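Local atomic coordinates of alkyl hydroperoxide reductase AhpD (Deinococcus radiodurans R1, PDB entry 6K40), a protein that probably reduces peroxides as a member of the AhpD-like family, and so may contribute to resistance against oxidative stress. Residues A[63-67]-A[68-72]; A[72-75]-A[76-80]; A[41-45]-A[46-50]; A[168-171]-A[172-176]; A[159-162]-A[163-166]. All coordinates share one frame; numbering follows the deposited sequence.

Contact 1 (A[63-67]-A[68-72]); sequences YFNLL and VNKEG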
loop_
_atom_site.group_PDB
_atom_site.type_symbol
_atom_site.label_atom_id
_atom_site.label_comp_id
_atom_site.label_asym_id
_atom_site.label_seq_id
_atom_site.Cartn_x
_atom_site.Cartn_y
_atom_site.Cartn_z
ATOM N N TYR A 63 -2.700 21.332 16.868
ATOM C CA TYR A 63 -3.281 20.108 17.421
ATOM C C TYR A 63 -2.594 18.858 16.871
ATOM O O TYR A 63 -2.204 17.964 17.635
ATOM C CB TYR A 63 -4.783 20.059 17.144
ATOM C CG TYR A 63 -5.438 18.769 17.600
ATOM C CD1 TYR A 63 -5.097 18.183 18.814
ATOM C CD2 TYR A 63 -6.397 18.137 16.818
ATOM C CE1 TYR A 63 -5.688 17.005 19.233
ATOM C CE2 TYR A 63 -6.997 16.961 17.236
ATOM C CZ TYR A 63 -6.637 16.401 18.441
ATOM O OH TYR A 63 -7.234 15.232 18.851
ATOM N N PHE A 64 -2.443 18.776 15.546
ATOM C CA PHE A 64 -1.894 17.580 14.911
ATOM C C PHE A 64 -0.463 17.324 15.358
ATOM O O PHE A 64 -0.086 16.187 15.662
ATOM C CB PHE A 64 -1.969 17.725 13.388
ATOM C CG PHE A 64 -1.419 16.546 12.636
ATOM C CD1 PHE A 64 -2.231 15.466 12.325
ATOM C CD2 PHE A 64 -0.090 16.516 12.235
ATOM C CE1 PHE A 64 -1.731 14.382 11.635
ATOM C CE2 PHE A 64 0.418 15.432 11.546
ATOM C CZ PHE A 64 -0.403 14.364 11.245
ATOM N N ASN A 65 0.359 18.373 15.381
ATOM C CA ASN A 65 1.738 18.244 15.824
ATOM C C ASN A 65 1.806 17.775 17.268
ATOM O O ASN A 65 2.599 16.884 17.597
ATOM C CB ASN A 65 2.455 19.583 15.659
ATOM C CG ASN A 65 3.959 19.451 15.705
ATOM O OD1 ASN A 65 4.504 18.363 15.540
ATOM N ND2 ASN A 65 4.641 20.566 15.936
ATOM N N LEU A 66 0.971 18.348 18.148
ATOM C CA LEU A 66 0.987 17.897 19.537
ATOM C C LEU A 66 0.583 16.431 19.649
ATOM O O LEU A 66 1.183 15.671 20.420
ATOM C CB LEU A 66 0.072 18.771 20.390
ATOM C CG LEU A 66 -0.005 18.361 21.861
ATOM C CD1 LEU A 66 1.342 18.549 22.540
ATOM C CD2 LEU A 66 -1.093 19.143 22.586
ATOM N N LEU A 67 -0.411 16.008 18.868
ATOM C CA LEU A 67 -0.956 14.663 19.023
ATOM C C LEU A 67 -0.047 13.593 18.426
ATOM O O LEU A 67 0.149 12.534 19.035
ATOM C CB LEU A 67 -2.339 14.587 18.380
ATOM C CG LEU A 67 -3.031 13.226 18.433
ATOM C CD1 LEU A 67 -3.449 12.904 19.859
ATOM C CD2 LEU A 67 -4.227 13.198 17.492
ATOM N N VAL A 68 0.521 13.845 17.252
ATOM C CA VAL A 68 1.175 12.805 16.468
ATOM C C VAL A 68 2.689 12.823 16.638
ATOM O O VAL A 68 3.314 11.765 16.741
ATOM C CB VAL A 68 0.778 12.954 14.982
ATOM C CG1 VAL A 68 1.543 11.962 14.115
ATOM C CG2 VAL A 68 -0.722 12.775 14.820
ATOM N N ASN A 69 3.300 14.005 16.680
ATOM C CA ASN A 69 4.756 14.112 16.655
ATOM C C ASN A 69 5.380 14.329 18.026
ATOM O O ASN A 69 6.398 13.705 18.339
ATOM C CB ASN A 69 5.181 15.250 15.723
ATOM C CG ASN A 69 4.673 15.064 14.313
ATOM O OD1 ASN A 69 4.617 13.944 13.802
ATOM N ND2 ASN A 69 4.297 16.162 13.671
ATOM N N LYS A 70 4.807 15.206 18.845
ATOM C CA LYS A 70 5.414 15.546 20.122
ATOM C C LYS A 70 5.225 14.410 21.125
ATOM O O LYS A 70 4.570 13.401 20.853
ATOM C CB LYS A 70 4.838 16.858 20.648
ATOM C CG LYS A 70 5.382 18.088 19.937
ATOM C CD LYS A 70 4.346 19.190 19.872
ATOM C CE LYS A 70 4.922 20.514 20.333
ATOM N NZ LYS A 70 3.865 21.410 20.881
ATOM N N GLU A 71 5.805 14.591 22.308
ATOM C CA GLU A 71 5.832 13.534 23.308
ATOM C C GLU A 71 4.440 13.302 23.880
ATOM O O GLU A 71 3.669 14.244 24.085
ATOM C CB GLU A 71 6.812 13.909 24.419
ATOM C CG GLU A 71 6.925 12.911 25.554
ATOM C CD GLU A 71 8.014 13.294 26.537
ATOM O OE1 GLU A 71 7.787 13.172 27.762
ATOM O OE2 GLU A 71 9.098 13.723 26.083
ATOM N N GLY A 72 4.118 12.044 24.141
ATOM C CA GLY A 72 2.817 11.709 24.666
ATOM C C GLY A 72 2.780 10.324 25.269
ATOM O O GLY A 72 3.813 9.745 25.604
HETATM O O HOH W 1 1.327 14.490 22.979
#
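The C-terminal end of helix 54-69 is closed by contacts between residues four and five apart, with F64, N65 and L66 meeting V68, N69 and K70 just where the chain leaves the helix. The last turns widen: V68 N still binds F64 O in the ordinary i to i+4 way, but N65 O takes two donors, N69 N at 3.1 Å and K70 N at 3.0 Å. The second of these is an i to i+5 bond of the pi type, and it meets the carbonyl nearly end-on (C=O...N 166°). N65 and N69 repeat the pairing with their side chains. N69 ND2 donates to N65 OD1 at 2.9 Å, the acceptor lying in the amide plane of N69, while the two amide planes stand 66° apart. On the buried side, V68 CG2 rests over one face of the F64 ring, 3.9 Å from its centroid and toward the rim; with F64 CG anti to the backbone N (chi1 180°), the ring extends beside its own carbonyl carbon and is met there by the methyl. K70 bends at chi2 and chi3, which lays its CD 3.6 Å from L66 CA, so that the aliphatic part of the lysine crosses the outer surface of the turn. A water donates to L66 O and E71 O, tying the last turn to the loop. F64 also meets the ring of W60, one turn earlier. Around this helix end, Y63, F64 and L67 pack on helix 161-184, and R79 NH2 of helix 76-90 hydrogen-bonds to K70 O.

Contact 2 (A[72-75]-A[76-80]); sequences GGLS and NAERE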
loop_
_atom_site.group_PDB
_atom_site.type_symbol
_atom_site.label_atom_id
_atom_site.label_comp_id
_atom_site.label_asym_id
_atom_site.label_seq_id
_atom_site.Cartn_x
_atom_site.Cartn_y
_atom_site.Cartn_z
ATOM N N GLY A 72 4.118 12.044 24.141
ATOM C CA GLY A 72 2.817 11.709 24.666
ATOM C C GLY A 72 2.780 10.324 25.269
ATOM O O GLY A 72 3.813 9.745 25.604
ATOM N N GLY A 73 1.559 9.802 25.414
ATOM C CA GLY A 73 1.373 8.497 26.024
ATOM C C GLY A 73 1.786 7.335 25.146
ATOM O O GLY A 73 1.984 6.227 25.657
ATOM N N LEU A 74 1.924 7.561 23.842
ATOM C CA LEU A 74 2.330 6.531 22.900
ATOM C C LEU A 74 3.666 6.909 22.274
ATOM O O LEU A 74 3.986 8.093 22.125
ATOM C CB LEU A 74 1.278 6.333 21.797
ATOM C CG LEU A 74 -0.099 5.793 22.199
ATOM C CD1 LEU A 74 -1.061 5.846 21.020
ATOM C CD2 LEU A 74 0.008 4.374 22.739
ATOM N N SER A 75 4.453 5.892 21.930
ATOM C CA SER A 75 5.682 6.120 21.189
ATOM C C SER A 75 5.370 6.625 19.782
ATOM O O SER A 75 4.265 6.453 19.263
ATOM C CB SER A 75 6.511 4.839 21.114
ATOM O OG SER A 75 6.004 3.968 20.119
ATOM N N ASN A 76 6.373 7.250 19.159
ATOM C CA ASN A 76 6.224 7.669 17.768
ATOM C C ASN A 76 5.985 6.475 16.851
ATOM O O ASN A 76 5.210 6.568 15.890
ATOM C CB ASN A 76 7.456 8.455 17.323
ATOM C CG ASN A 76 7.521 9.832 17.950
ATOM O OD1 ASN A 76 8.305 10.069 18.869
ATOM N ND2 ASN A 76 6.691 10.747 17.462
ATOM N N ALA A 77 6.635 5.343 17.133
ATOM C CA ALA A 77 6.466 4.162 16.288
ATOM C C ALA A 77 5.025 3.667 16.312
ATOM O O ALA A 77 4.473 3.296 15.271
ATOM C CB ALA A 77 7.425 3.054 16.728
ATOM N N GLU A 78 4.396 3.663 17.492
ATOM C CA GLU A 78 3.008 3.222 17.590
ATOM C C GLU A 78 2.071 4.171 16.852
ATOM O O GLU A 78 1.142 3.729 16.159
ATOM C CB GLU A 78 2.604 3.109 19.062
ATOM C CG GLU A 78 2.882 1.752 19.682
ATOM C CD GLU A 78 3.143 1.831 21.180
ATOM O OE1 GLU A 78 3.335 2.954 21.698
ATOM O OE2 GLU A 78 3.159 0.766 21.836
ATOM N N ARG A 79 2.305 5.479 16.983
ATOM C CA ARG A 79 1.466 6.446 16.286
ATOM C C ARG A 79 1.598 6.294 14.778
ATOM O O ARG A 79 0.601 6.359 14.051
ATOM C CB ARG A 79 1.842 7.868 16.699
ATOM C CG ARG A 79 1.436 8.267 18.097
ATOM C CD ARG A 79 2.556 9.060 18.721
ATOM N NE ARG A 79 2.075 10.209 19.466
ATOM C CZ ARG A 79 2.870 11.118 20.018
ATOM N NH1 ARG A 79 4.188 11.009 19.904
ATOM N NH2 ARG A 79 2.346 12.139 20.681
ATOM N N GLU A 80 2.822 6.073 14.289
ATOM C CA GLU A 80 3.007 5.894 12.854
ATOM C C GLU A 80 2.445 4.563 12.378
ATOM O O GLU A 80 1.978 4.467 11.241
ATOM C CB GLU A 80 4.488 6.011 12.487
ATOM C CG GLU A 80 5.116 7.366 12.816
ATOM C CD GLU A 80 4.387 8.546 12.180
ATOM O OE1 GLU A 80 3.728 8.359 11.132
ATOM O OE2 GLU A 80 4.490 9.668 12.725
HETATM O O HOH W 2 3.893 3.593 24.468
#
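E78 OE1 is gripped by the backbone N of S75 at 3.2 Å, by S75 OG at 3.3 Å and by a water at 2.9 Å. With the return bond from E78 N to S75 OG (3.1 Å, 162° at the hydrogen), this makes a capping box at the start of helix 76-90, S75 being the N-cap. The two serine donors use the carboxylate differently: the backbone N-H arrives nearly along the C-O axis of OE1, whereas the hydroxyl lies above the carboxylate plane. Placing S75 OG between the backbone N and the carbonyl carbon (chi1 79°) turns it back over the first helical turn, within range of both the amide and the carboxylate of E78. The box gives E78 N an acceptor that no earlier helical carbonyl supplies, and S75 N a carboxylate partner; the negative group would be favourably placed beside the positive end of the helix dipole. The second oxygen, E78 OE2, forms a salt bridge with R128. L74 CD2 comes to 3.8 Å from E78 OE1. The R79 chain, bent at chi2 and chi3, runs back along the loop toward the end of helix 54-69, where its NH2 binds K70 O, and N76 ND2 similarly reaches N69 O. On this path L74 O lies over one face of the R79 guanidinium, 3.4 Å above its plane and displaced toward the rim, while R79 CD comes to 3.2 Å from S75 O.

Contact 3 (A[41-45]-A[46-50]); sequences GFVPN and VFRAQ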
loop_
_atom_site.group_PDB
_atom_site.type_symbol
_atom_site.label_atom_id
_atom_site.label_comp_id
_atom_site.label_asym_id
_atom_site.label_seq_id
_atom_site.Cartn_x
_atom_site.Cartn_y
_atom_site.Cartn_z
ATOM N N GLY A 41 15.108 20.137 5.105
ATOM C CA GLY A 41 15.584 20.352 3.754
ATOM C C GLY A 41 14.496 20.573 2.725
ATOM O O GLY A 41 14.811 20.733 1.537
ATOM N N PHE A 42 13.230 20.544 3.131
ATOM C CA PHE A 42 12.119 20.839 2.238
ATOM C C PHE A 42 10.926 21.247 3.093
ATOM O O PHE A 42 10.952 21.138 4.321
ATOM C CB PHE A 42 11.785 19.641 1.337
ATOM C CG PHE A 42 11.307 18.437 2.089
ATOM C CD1 PHE A 42 9.958 18.137 2.161
ATOM C CD2 PHE A 42 12.210 17.608 2.732
ATOM C CE1 PHE A 42 9.518 17.030 2.862
ATOM C CE2 PHE A 42 11.780 16.504 3.432
ATOM C CZ PHE A 42 10.431 16.212 3.498
ATOM N N VAL A 43 9.890 21.739 2.428
ATOM C CA VAL A 43 8.642 22.121 3.079
ATOM C C VAL A 43 7.581 21.096 2.685
ATOM O O VAL A 43 7.290 20.950 1.492
ATOM C CB VAL A 43 8.200 23.543 2.697
ATOM C CG1 VAL A 43 6.899 23.902 3.404
ATOM C CG2 VAL A 43 9.280 24.555 3.050
ATOM N N PRO A 44 6.997 20.368 3.635
ATOM C CA PRO A 44 5.929 19.419 3.296
ATOM C C PRO A 44 4.825 20.074 2.479
ATOM O O PRO A 44 4.348 21.163 2.805
ATOM C CB PRO A 44 5.421 18.964 4.666
ATOM C CG PRO A 44 6.610 19.097 5.558
ATOM C CD PRO A 44 7.364 20.304 5.060
ATOM N N ASN A 45 4.425 19.397 1.399
ATOM C CA ASN A 45 3.444 19.965 0.481
ATOM C C ASN A 45 2.102 20.230 1.152
ATOM O O ASN A 45 1.348 21.089 0.679
ATOM C CB ASN A 45 3.256 19.044 -0.727
ATOM C CG ASN A 45 4.413 19.125 -1.708
ATOM O OD1 ASN A 45 5.116 20.135 -1.778
ATOM N ND2 ASN A 45 4.614 18.056 -2.474
ATOM N N VAL A 46 1.783 19.516 2.233
ATOM C CA VAL A 46 0.555 19.817 2.963
ATOM C C VAL A 46 0.634 21.212 3.570
ATOM O O VAL A 46 -0.359 21.951 3.592
ATOM C CB VAL A 46 0.272 18.738 4.027
ATOM C CG1 VAL A 46 1.371 18.701 5.090
ATOM C CG2 VAL A 46 -1.092 18.975 4.663
ATOM N N PHE A 47 1.828 21.609 4.030
ATOM C CA PHE A 47 2.019 22.934 4.613
ATOM C C PHE A 47 1.751 24.037 3.601
ATOM O O PHE A 47 1.433 25.167 3.988
ATOM C CB PHE A 47 3.442 23.073 5.162
ATOM C CG PHE A 47 3.699 22.275 6.409
ATOM C CD1 PHE A 47 2.676 21.584 7.038
ATOM C CD2 PHE A 47 4.973 22.218 6.954
ATOM C CE1 PHE A 47 2.920 20.849 8.187
ATOM C CE2 PHE A 47 5.223 21.487 8.100
ATOM C CZ PHE A 47 4.193 20.802 8.718
ATOM N N ARG A 48 1.904 23.743 2.311
ATOM C CA ARG A 48 1.584 24.708 1.268
ATOM C C ARG A 48 0.116 24.635 0.869
ATOM O O ARG A 48 -0.555 25.666 0.762
ATOM C CB ARG A 48 2.464 24.475 0.036
ATOM C CG ARG A 48 3.950 24.662 0.270
ATOM C CD ARG A 48 4.680 24.847 -1.051
ATOM N NE ARG A 48 6.126 24.900 -0.871
ATOM C CZ ARG A 48 6.797 25.991 -0.514
ATOM N NH1 ARG A 48 6.155 27.130 -0.295
ATOM N NH2 ARG A 48 8.115 25.942 -0.376
ATOM N N ALA A 49 -0.396 23.420 0.664
ATOM C CA ALA A 49 -1.731 23.265 0.100
ATOM C C ALA A 49 -2.816 23.599 1.117
ATOM O O ALA A 49 -3.711 24.406 0.836
ATOM C CB ALA A 49 -1.904 21.843 -0.431
ATOM N N GLN A 50 -2.763 22.987 2.303
ATOM C CA GLN A 50 -3.825 23.185 3.280
ATOM C C GLN A 50 -3.798 24.567 3.918
ATOM O O GLN A 50 -4.772 24.944 4.578
ATOM C CB GLN A 50 -3.729 22.116 4.366
ATOM C CG GLN A 50 -5.050 21.772 5.018
ATOM C CD GLN A 50 -4.927 20.601 5.966
ATOM O OE1 GLN A 50 -4.419 19.541 5.596
ATOM N NE2 GLN A 50 -5.389 20.783 7.197
HETATM O O HOH W 3 6.896 22.390 -1.080
#
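V46 begins the second segment by placing CG1 4.1 Å from P44 CB, on the first turn of the short helix 45-49, which follows the loop after helix 27-40. Its backbone N binds the hydroxyl of Y94. F47 carries most of the apolar contact. The proline ring and the phenyl ring lie side by side and point the same way, P44 CG standing over one face at 4.1 Å from the ring centroid and P44 CD reaching F47 CD2 at 3.6 Å. V43 CG1 lies at the edge of the same ring and touches F47 CB. The backbone joins these residues too, in a weak bond from F47 N to P44 O (2.8 Å, but only 128° at the hydrogen). R48 reaches back along the loop with its chain extended from CG to NE. Its guanidinium has V43 CG1 over one face and a water in its plane at the edge: that water accepts from R48 NE at 2.6 Å and donates to V43 O and N45 OD1. A cation-pi contact with W33 adds a further partner for the guanidinium. A49 N then closes the turn on N45 O at 2.9 Å, an i to i+4 bond, and R48 N adds a weak i to i+3 bond to the same oxygen. N45 itself is tied to the C-terminal region, its ND2 to V187 O and its N to N189 OD1. The chemistry thus divides in two: P44 and F47 form an apolar patch, while one water gathers a carbonyl, an amide oxygen and an arginine N-H, and so links the loop to the helix.

Contact 4 (A[168-171]-A[172-176]); sequences VQVI and AMFNM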
loop_
_atom_site.group_PDB
_atom_site.type_symbol
_atom_site.label_atom_id
_atom_site.label_comp_id
_atom_site.label_asym_id
_atom_site.label_seq_id
_atom_site.Cartn_x
_atom_site.Cartn_y
_atom_site.Cartn_z
ATOM N N VAL A 168 -7.103 6.529 20.169
ATOM C CA VAL A 168 -8.372 6.846 19.522
ATOM C C VAL A 168 -8.266 8.173 18.784
ATOM O O VAL A 168 -8.715 8.303 17.636
ATOM C CB VAL A 168 -9.511 6.860 20.560
ATOM C CG1 VAL A 168 -10.793 7.376 19.937
ATOM C CG2 VAL A 168 -9.723 5.473 21.130
ATOM N N GLN A 169 -7.656 9.173 19.426
ATOM C CA GLN A 169 -7.454 10.464 18.782
ATOM C C GLN A 169 -6.622 10.330 17.515
ATOM O O GLN A 169 -6.927 10.960 16.502
ATOM C CB GLN A 169 -6.779 11.431 19.752
ATOM C CG GLN A 169 -7.723 12.387 20.445
ATOM C CD GLN A 169 -7.036 13.152 21.550
ATOM O OE1 GLN A 169 -7.109 14.378 21.607
ATOM N NE2 GLN A 169 -6.359 12.433 22.438
ATOM N N VAL A 170 -5.569 9.516 17.552
ATOM C CA VAL A 170 -4.702 9.379 16.382
ATOM C C VAL A 170 -5.452 8.710 15.232
ATOM O O VAL A 170 -5.386 9.158 14.078
ATOM C CB VAL A 170 -3.420 8.616 16.754
ATOM C CG1 VAL A 170 -2.652 8.207 15.503
ATOM C CG2 VAL A 170 -2.551 9.473 17.663
ATOM N N ILE A 171 -6.176 7.626 15.526
ATOM C CA ILE A 171 -6.938 6.936 14.485
ATOM C C ILE A 171 -7.948 7.885 13.849
ATOM O O ILE A 171 -8.058 7.980 12.616
ATOM C CB ILE A 171 -7.626 5.683 15.059
ATOM C CG1 ILE A 171 -6.582 4.647 15.479
ATOM C CG2 ILE A 171 -8.598 5.095 14.037
ATOM C CD1 ILE A 171 -7.071 3.678 16.545
ATOM N N ALA A 172 -8.686 8.624 14.680
ATOM C CA ALA A 172 -9.698 9.529 14.146
ATOM C C ALA A 172 -9.060 10.702 13.401
ATOM O O ALA A 172 -9.576 11.153 12.367
ATOM C CB ALA A 172 -10.601 10.003 15.285
ATOM N N MET A 173 -7.915 11.186 13.886
ATOM C CA MET A 173 -7.233 12.296 13.232
ATOM C C MET A 173 -6.705 11.894 11.866
ATOM O O MET A 173 -6.687 12.710 10.938
ATOM C CB MET A 173 -6.092 12.789 14.126
ATOM C CG MET A 173 -5.162 13.828 13.510
ATOM S SD MET A 173 -5.985 15.269 12.800
ATOM C CE MET A 173 -7.101 15.735 14.114
ATOM N N PHE A 174 -6.304 10.637 11.703
ATOM C CA PHE A 174 -5.882 10.237 10.371
ATOM C C PHE A 174 -7.075 9.922 9.485
ATOM O O PHE A 174 -7.002 10.129 8.269
ATOM C CB PHE A 174 -4.891 9.080 10.454
ATOM C CG PHE A 174 -3.499 9.545 10.729
ATOM C CD1 PHE A 174 -2.732 10.091 9.715
ATOM C CD2 PHE A 174 -2.986 9.517 12.013
ATOM C CE1 PHE A 174 -1.461 10.559 9.967
ATOM C CE2 PHE A 174 -1.714 9.984 12.273
ATOM C CZ PHE A 174 -0.950 10.511 11.248
ATOM N N ASN A 175 -8.198 9.498 10.071
ATOM C CA ASN A 175 -9.435 9.459 9.295
ATOM C C ASN A 175 -9.825 10.846 8.796
ATOM O O ASN A 175 -10.524 10.965 7.782
ATOM C CB ASN A 175 -10.560 8.852 10.127
ATOM C CG ASN A 175 -10.656 7.355 9.954
ATOM O OD1 ASN A 175 -11.212 6.870 8.969
ATOM N ND2 ASN A 175 -10.099 6.611 10.903
ATOM N N MET A 176 -9.390 11.899 9.493
ATOM C CA MET A 176 -9.642 13.262 9.020
ATOM C C MET A 176 -8.638 13.692 7.948
ATOM O O MET A 176 -9.023 14.237 6.901
ATOM C CB MET A 176 -9.596 14.251 10.185
ATOM C CG MET A 176 -9.464 15.686 9.709
ATOM S SD MET A 176 -8.507 16.774 10.762
ATOM C CE MET A 176 -9.756 17.294 11.924
#
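V170 and F174 lie side by side on one flank of helix 161-184, pointing the same way, and I171 and N175 repeat the arrangement one residue further on. In the first pair the valine meets the phenyl ring at its edge: V170 CG1 is in the ring plane, 3.7 Å from F174 CD2. The same edge faces V170 O, which CD2 approaches to 3.2 Å. The first torsion of F174 (chi1 -82°) sends the ring back toward the preceding turn, and the second (chi2 -78°) turns its edge to V170. In the second pair the contact is polar. I171 O accepts from N175 N and from N175 ND2, both at 3.0 Å, and the two donors come from opposite faces of the carbonyl plane; ND2 stands well above that plane, 53° out of it. An asparagine folded onto the helix in this way gives one carbonyl oxygen two donors, with I171 CG2 alongside ND2 at 3.8 Å. N175 has further partners, ND2 with T140 OG1 and OD1 with N90 ND2, so its amide is held from several sides. The regular i to i+4 bonds from A172 N to V168 O and from M173 N to Q169 O carry the helix through the contact. Several helices pack around this part of helix 161-184: F174 packs on A83 and V86 of helix 76-90 and meets H99 of helix 93-107 edge-to-face, V170 reaches both helix 76-90 and helix 54-69, M173 and Q169 turn to helix 54-69, and I171 packs on helix 127-141.

Contact 5 (A[159-162]-A[163-166]); sequences LSDE and AILE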
loop_
_atom_site.group_PDB
_atom_site.type_symbol
_atom_site.label_atom_id
_atom_site.label_comp_id
_atom_site.label_asym_id
_atom_site.label_seq_id
_atom_site.Cartn_x
_atom_site.Cartn_y
_atom_site.Cartn_z
ATOM N N LEU A 159 -2.230 -0.821 27.785
ATOM C CA LEU A 159 -2.470 0.579 27.462
ATOM C C LEU A 159 -3.301 1.233 28.559
ATOM O O LEU A 159 -4.400 0.765 28.881
ATOM C CB LEU A 159 -3.170 0.703 26.110
ATOM C CG LEU A 159 -2.253 0.726 24.884
ATOM C CD1 LEU A 159 -2.018 -0.678 24.360
ATOM C CD2 LEU A 159 -2.838 1.612 23.796
ATOM N N SER A 160 -2.776 2.312 29.135
ATOM C CA SER A 160 -3.539 3.085 30.099
ATOM C C SER A 160 -4.697 3.797 29.403
ATOM O O SER A 160 -4.773 3.870 28.173
ATOM C CB SER A 160 -2.638 4.093 30.811
ATOM O OG SER A 160 -2.192 5.096 29.918
ATOM N N ASP A 161 -5.610 4.333 30.214
ATOM C CA ASP A 161 -6.731 5.088 29.663
ATOM C C ASP A 161 -6.245 6.303 28.884
ATOM O O ASP A 161 -6.809 6.646 27.838
ATOM C CB ASP A 161 -7.679 5.507 30.786
ATOM C CG ASP A 161 -8.535 4.356 31.283
ATOM O OD1 ASP A 161 -8.253 3.199 30.901
ATOM O OD2 ASP A 161 -9.485 4.606 32.058
ATOM N N GLU A 162 -5.190 6.958 29.369
ATOM C CA GLU A 162 -4.619 8.084 28.637
ATOM C C GLU A 162 -4.061 7.636 27.290
ATOM O O GLU A 162 -4.267 8.302 26.267
ATOM C CB GLU A 162 -3.539 8.758 29.485
ATOM C CG GLU A 162 -4.085 9.544 30.679
ATOM C CD GLU A 162 -4.422 8.661 31.875
ATOM O OE1 GLU A 162 -3.981 7.492 31.905
ATOM O OE2 GLU A 162 -5.131 9.136 32.788
ATOM N N ALA A 163 -3.358 6.501 27.267
ATOM C CA ALA A 163 -2.841 5.977 26.008
ATOM C C ALA A 163 -3.972 5.552 25.080
ATOM O O ALA A 163 -3.870 5.703 23.859
ATOM C CB ALA A 163 -1.894 4.807 26.274
ATOM N N ILE A 164 -5.061 5.019 25.638
ATOM C CA ILE A 164 -6.199 4.634 24.809
ATOM C C ILE A 164 -6.848 5.864 24.187
ATOM O O ILE A 164 -7.197 5.866 23.000
ATOM C CB ILE A 164 -7.204 3.814 25.639
ATOM C CG1 ILE A 164 -6.633 2.425 25.940
ATOM C CG2 ILE A 164 -8.537 3.708 24.914
ATOM C CD1 ILE A 164 -7.522 1.571 26.825
ATOM N N LEU A 165 -7.021 6.928 24.975
ATOM C CA LEU A 165 -7.551 8.176 24.438
ATOM C C LEU A 165 -6.645 8.727 23.344
ATOM O O LEU A 165 -7.124 9.186 22.301
ATOM C CB LEU A 165 -7.727 9.195 25.565
ATOM C CG LEU A 165 -8.104 10.634 25.205
ATOM C CD1 LEU A 165 -9.325 10.673 24.299
ATOM C CD2 LEU A 165 -8.345 11.454 26.468
ATOM N N GLU A 166 -5.326 8.664 23.558
ATOM C CA GLU A 166 -4.389 9.137 22.543
ATOM C C GLU A 166 -4.493 8.315 21.263
ATOM O O GLU A 166 -4.477 8.869 20.159
ATOM C CB GLU A 166 -2.964 9.096 23.093
ATOM C CG GLU A 166 -1.922 9.747 22.191
ATOM C CD GLU A 166 -0.617 10.037 22.916
ATOM O OE1 GLU A 166 0.449 9.597 22.431
ATOM O OE2 GLU A 166 -0.657 10.706 23.974
#
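S160 and A163 open the hydrogen bonding at the start of helix 161-184. S160 is the N-cap: its OG accepts from A163 N at 3.2 Å, a nearly straight bond (163° at the hydrogen). With chi1 at 68° the hydroxyl turns back toward the helix, its oxygen aimed at A163 N. The backbone series follows directly, I164 N binding S160 O at 2.8 Å, L165 N binding D161 O, and E166 N binding E162 O. I164 CG1 also comes to 3.2 Å from S160 O. The apolar part of the contact brackets the cap. L159, just before it, sets CB 3.9 Å from I164 CG1 and CD2 4.2 Å from A163 CB, and so spans the cap residue to meet the helix in the manner of a hydrophobic staple. Two acidic side chains have partners outside the contact: D161 OD1 makes a salt bridge with R155, and the two oxygens of E166 take the backbone N-H groups of G73 and L74. Chemically, the helix start is thus secured twice over, by a polar cap from the serine and by an apolar clasp from the leucine before it, while D161 and E162, acidic residues of the first turn, would be expected to suit its dipole.

In the fold
From the N terminus, contact 3 comes first, turning the chain out of helix 27-40 into the short helix 45-49. Contact 1 then ends helix 54-69, and contact 2, which shares G72 with it, starts helix 76-90, so the two close the short loop that turns the chain from one helix into the next. Contacts 5 and 4 follow in series on helix 161-184, at its start and further along. None nests within or crosses another. Across the chain, E166 of contact 5 ties the 72-75 loop to helix 161-184, and Y63 of contact 1 binds Q169 of contact 4. Contact 3 stands apart, about 30 Å centre to centre from contact 5 and on the other side of the chain's centre.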